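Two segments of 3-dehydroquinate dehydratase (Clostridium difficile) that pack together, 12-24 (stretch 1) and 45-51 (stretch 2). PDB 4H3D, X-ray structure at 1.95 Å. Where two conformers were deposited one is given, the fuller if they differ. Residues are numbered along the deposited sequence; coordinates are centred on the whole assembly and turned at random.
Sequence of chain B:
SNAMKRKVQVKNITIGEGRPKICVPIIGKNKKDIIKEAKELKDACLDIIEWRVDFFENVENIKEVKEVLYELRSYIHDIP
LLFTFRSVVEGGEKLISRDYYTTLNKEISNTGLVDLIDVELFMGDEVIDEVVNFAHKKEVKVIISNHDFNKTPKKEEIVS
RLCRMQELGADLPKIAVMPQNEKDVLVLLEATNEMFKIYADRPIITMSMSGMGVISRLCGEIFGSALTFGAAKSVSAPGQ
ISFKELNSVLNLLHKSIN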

# COMPACT_ATOMS: atom_id res chain seq x y z
N ASN B 12 1.89 12.85 -24.70
CA ASN B 12 1.20 11.64 -25.05
C ASN B 12 0.82 10.79 -23.82
O ASN B 12 0.67 9.58 -23.92
CB ASN B 12 2.10 10.83 -26.00
CG ASN B 12 2.68 11.70 -27.12
OD1 ASN B 12 1.96 12.39 -27.84
ND2 ASN B 12 4.01 11.67 -27.26
N ILE B 13 0.65 11.45 -22.66
CA ILE B 13 0.29 10.78 -21.39
C ILE B 13 -1.13 11.23 -21.01
O ILE B 13 -1.44 12.41 -21.09
CB ILE B 13 1.27 11.17 -20.23
CG1 ILE B 13 2.65 10.54 -20.44
CG2 ILE B 13 0.74 10.73 -18.90
CD1 ILE B 13 2.64 8.99 -20.51
N THR B 14 -2.00 10.29 -20.63
CA THR B 14 -3.39 10.59 -20.25
C THR B 14 -3.57 10.44 -18.74
O THR B 14 -3.72 9.33 -18.25
CB THR B 14 -4.40 9.64 -20.95
OG1 THR B 14 -4.21 9.69 -22.37
CG2 THR B 14 -5.83 10.02 -20.62
N ILE B 15 -3.54 11.56 -18.02
CA ILE B 15 -3.70 11.55 -16.56
C ILE B 15 -5.16 11.35 -16.26
O ILE B 15 -6.02 12.00 -16.86
CB ILE B 15 -3.21 12.87 -15.92
CG1 ILE B 15 -1.75 13.15 -16.32
CG2 ILE B 15 -3.32 12.82 -14.36
CD1 ILE B 15 -1.19 14.42 -15.73
N GLY B 16 -5.46 10.44 -15.33
CA GLY B 16 -6.83 10.14 -14.96
C GLY B 16 -7.32 8.83 -15.54
O GLY B 16 -8.45 8.42 -15.29
N GLU B 17 -6.48 8.16 -16.31
CA GLU B 17 -6.85 6.89 -16.93
C GLU B 17 -5.86 5.81 -16.48
O GLU B 17 -4.66 6.07 -16.37
CB GLU B 17 -6.84 7.02 -18.47
CG GLU B 17 -7.44 5.85 -19.22
CD GLU B 17 -7.47 6.06 -20.74
OE1 GLU B 17 -6.94 7.09 -21.23
OE2 GLU B 17 -8.03 5.19 -21.45
N GLY B 18 -6.39 4.62 -16.22
CA GLY B 18 -5.57 3.47 -15.84
C GLY B 18 -4.72 3.60 -14.58
O GLY B 18 -5.15 4.10 -13.54
N ARG B 19 -3.48 3.14 -14.70
CA ARG B 19 -2.55 3.13 -13.61
C ARG B 19 -2.15 4.59 -13.31
O ARG B 19 -2.05 5.38 -14.24
CB ARG B 19 -1.32 2.34 -14.04
CG ARG B 19 -0.52 1.75 -12.89
CD ARG B 19 0.91 1.52 -13.30
NE ARG B 19 1.58 2.80 -13.44
CZ ARG B 19 2.87 2.97 -13.66
NH1 ARG B 19 3.68 1.93 -13.76
NH2 ARG B 19 3.36 4.21 -13.76
N PRO B 20 -1.94 4.94 -12.03
CA PRO B 20 -1.48 6.28 -11.73
C PRO B 20 -0.17 6.57 -12.42
O PRO B 20 0.64 5.66 -12.61
CB PRO B 20 -1.26 6.25 -10.22
CG PRO B 20 -2.19 5.21 -9.74
CD PRO B 20 -2.32 4.21 -10.81
N LYS B 21 0.05 7.82 -12.77
CA LYS B 21 1.28 8.22 -13.44
C LYS B 21 2.32 8.59 -12.40
O LYS B 21 1.98 9.14 -11.34
CB LYS B 21 1.01 9.39 -14.40
CG LYS B 21 -0.19 9.14 -15.36
CD LYS B 21 -0.01 7.88 -16.20
CE LYS B 21 -1.21 7.65 -17.12
NZ LYS B 21 -2.44 7.26 -16.34
N ILE B 22 3.57 8.29 -12.69
CA ILE B 22 4.66 8.58 -11.78
C ILE B 22 5.41 9.82 -12.21
O ILE B 22 5.86 9.92 -13.39
CB ILE B 22 5.68 7.42 -11.72
CG1 ILE B 22 5.01 6.15 -11.22
CG2 ILE B 22 6.86 7.80 -10.79
CD1 ILE B 22 5.93 4.94 -11.21
N CYS B 23 5.58 10.74 -11.27
CA CYS B 23 6.30 11.98 -11.48
C CYS B 23 7.55 11.98 -10.61
O CYS B 23 7.49 11.61 -9.43
CB CYS B 23 5.42 13.17 -11.09
SG CYS B 23 6.15 14.76 -11.38
N VAL B 24 8.67 12.39 -11.19
CA VAL B 24 9.93 12.46 -10.47
C VAL B 24 10.50 13.87 -10.57
O VAL B 24 10.58 14.41 -11.67
CB VAL B 24 10.95 11.47 -11.06
CG1 VAL B 24 12.22 11.49 -10.25
CG2 VAL B 24 10.35 10.07 -11.13
N CYS B 45 11.43 4.26 -16.71
CA CYS B 45 9.98 4.11 -16.74
C CYS B 45 9.39 5.06 -15.74
O CYS B 45 9.23 4.75 -14.56
CB CYS B 45 9.55 2.70 -16.42
SG CYS B 45 10.15 1.50 -17.58
N LEU B 46 9.11 6.26 -16.23
CA LEU B 46 8.45 7.27 -15.44
C LEU B 46 7.55 7.99 -16.45
O LEU B 46 7.73 7.83 -17.66
CB LEU B 46 9.45 8.21 -14.79
CG LEU B 46 10.39 9.01 -15.70
CD1 LEU B 46 9.61 10.09 -16.45
CD2 LEU B 46 11.51 9.64 -14.86
N ASP B 47 6.61 8.77 -15.97
CA ASP B 47 5.65 9.39 -16.84
C ASP B 47 5.86 10.89 -16.99
O ASP B 47 5.72 11.41 -18.07
CB ASP B 47 4.25 9.10 -16.31
CG ASP B 47 3.95 7.62 -16.28
OD1 ASP B 47 3.96 7.00 -17.36
OD2 ASP B 47 3.70 7.06 -15.18
N ILE B 48 6.20 11.55 -15.91
CA ILE B 48 6.32 13.00 -15.89
C ILE B 48 7.54 13.40 -15.09
O ILE B 48 7.88 12.75 -14.09
CB ILE B 48 5.07 13.63 -15.19
CG1 ILE B 48 3.79 13.24 -15.93
CG2 ILE B 48 5.20 15.16 -15.06
CD1 ILE B 48 2.51 13.66 -15.21
N ILE B 49 8.20 14.46 -15.53
CA ILE B 49 9.33 15.02 -14.84
C ILE B 49 8.91 16.39 -14.29
O ILE B 49 8.28 17.16 -15.00
CB ILE B 49 10.55 15.17 -15.75
CG1 ILE B 49 11.10 13.79 -16.11
CG2 ILE B 49 11.62 16.01 -15.07
CD1 ILE B 49 12.27 13.81 -17.13
N GLU B 50 9.21 16.64 -13.02
CA GLU B 50 8.91 17.92 -12.39
C GLU B 50 10.20 18.67 -12.17
O GLU B 50 11.13 18.13 -11.61
CB GLU B 50 8.23 17.71 -11.02
CG GLU B 50 8.04 19.01 -10.20
CD GLU B 50 7.41 18.78 -8.81
OE1 GLU B 50 7.87 17.87 -8.09
OE2 GLU B 50 6.47 19.52 -8.46
N TRP B 51 10.27 19.91 -12.63
CA TRP B 51 11.42 20.74 -12.31
C TRP B 51 11.06 21.63 -11.14
O TRP B 51 10.20 22.52 -11.25
CB TRP B 51 11.88 21.57 -13.52
CG TRP B 51 13.07 22.43 -13.21
CD1 TRP B 51 14.03 22.20 -12.26
CD2 TRP B 51 13.50 23.61 -13.93
NE1 TRP B 51 14.99 23.19 -12.29
CE2 TRP B 51 14.70 24.05 -13.32
CE3 TRP B 51 13.00 24.33 -15.00
CZ2 TRP B 51 15.38 25.19 -13.74
CZ3 TRP B 51 13.68 25.46 -15.42
CH2 TRP B 51 14.85 25.88 -14.79
O HOH W 1 5.72 4.92 -14.94

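Strands 21-24 and 48-51 lie side by side as parallel neighbours in a sheet, their N-to-C directions 31° apart and their axes 4.6 Å apart at closest approach. The register rests on two parallel bridges, Cys-23 with Ile-48 (CA to CA 4.5 Å) and Val-24 with Ile-49 (CA to CA 5.1 Å). Three backbone hydrogen bonds alternate in direction along it: Ile-48 N to Ile-22 O at 3.0 Å, Val-24 N to Ile-48 O at 3.0 Å, and Glu-50 N to Val-24 O at 2.9 Å, with N-H...O angles of 154°, 156° and 172°. Ile-22 O also accepts from Asp-47 N at 2.9 Å (152°), so one carbonyl receives two consecutive amides where stretch 2 enters its strand. CA-H...O contacts supplement the ladder, the shorter running from Cys-23 CA to Ile-48 O at 3.1 Å.

The polar side-chain chemistry converges on Asp-47, whose CA-to-CB bond points toward stretch 1. Its OD2 accepts from Ile-22 N at 2.8 Å and 166°, a nearly linear bond that satisfies a main-chain amide at the strand's beginning. The same OD2 forms a salt bridge with Arg-19 NH2 at 3.2 Å, approaching the guanidinium at its edge, near the plane. A water closes a second path, accepting from Arg-19 NH2 at 2.7 Å and donating to Asp-47 OD2 at 3.0 Å. Arg-19 NE is held by Pro-20 O at 3.1 Å, which helps orient the guanidinium.

Apolar contacts flank the ladder. Cys-23 and Ile-48 share one face of the sheet, where Cys-23 SG lies 3.8 Å from Ile-48 CG2; Ile-15 CD1 reaches Ile-48 CD1 at 3.8 Å. Val-24 and Ile-49 project to the other face, and Val-24 CG2 meets Leu-46 CD2 at 3.9 Å. Together the stretches bury 573 Å².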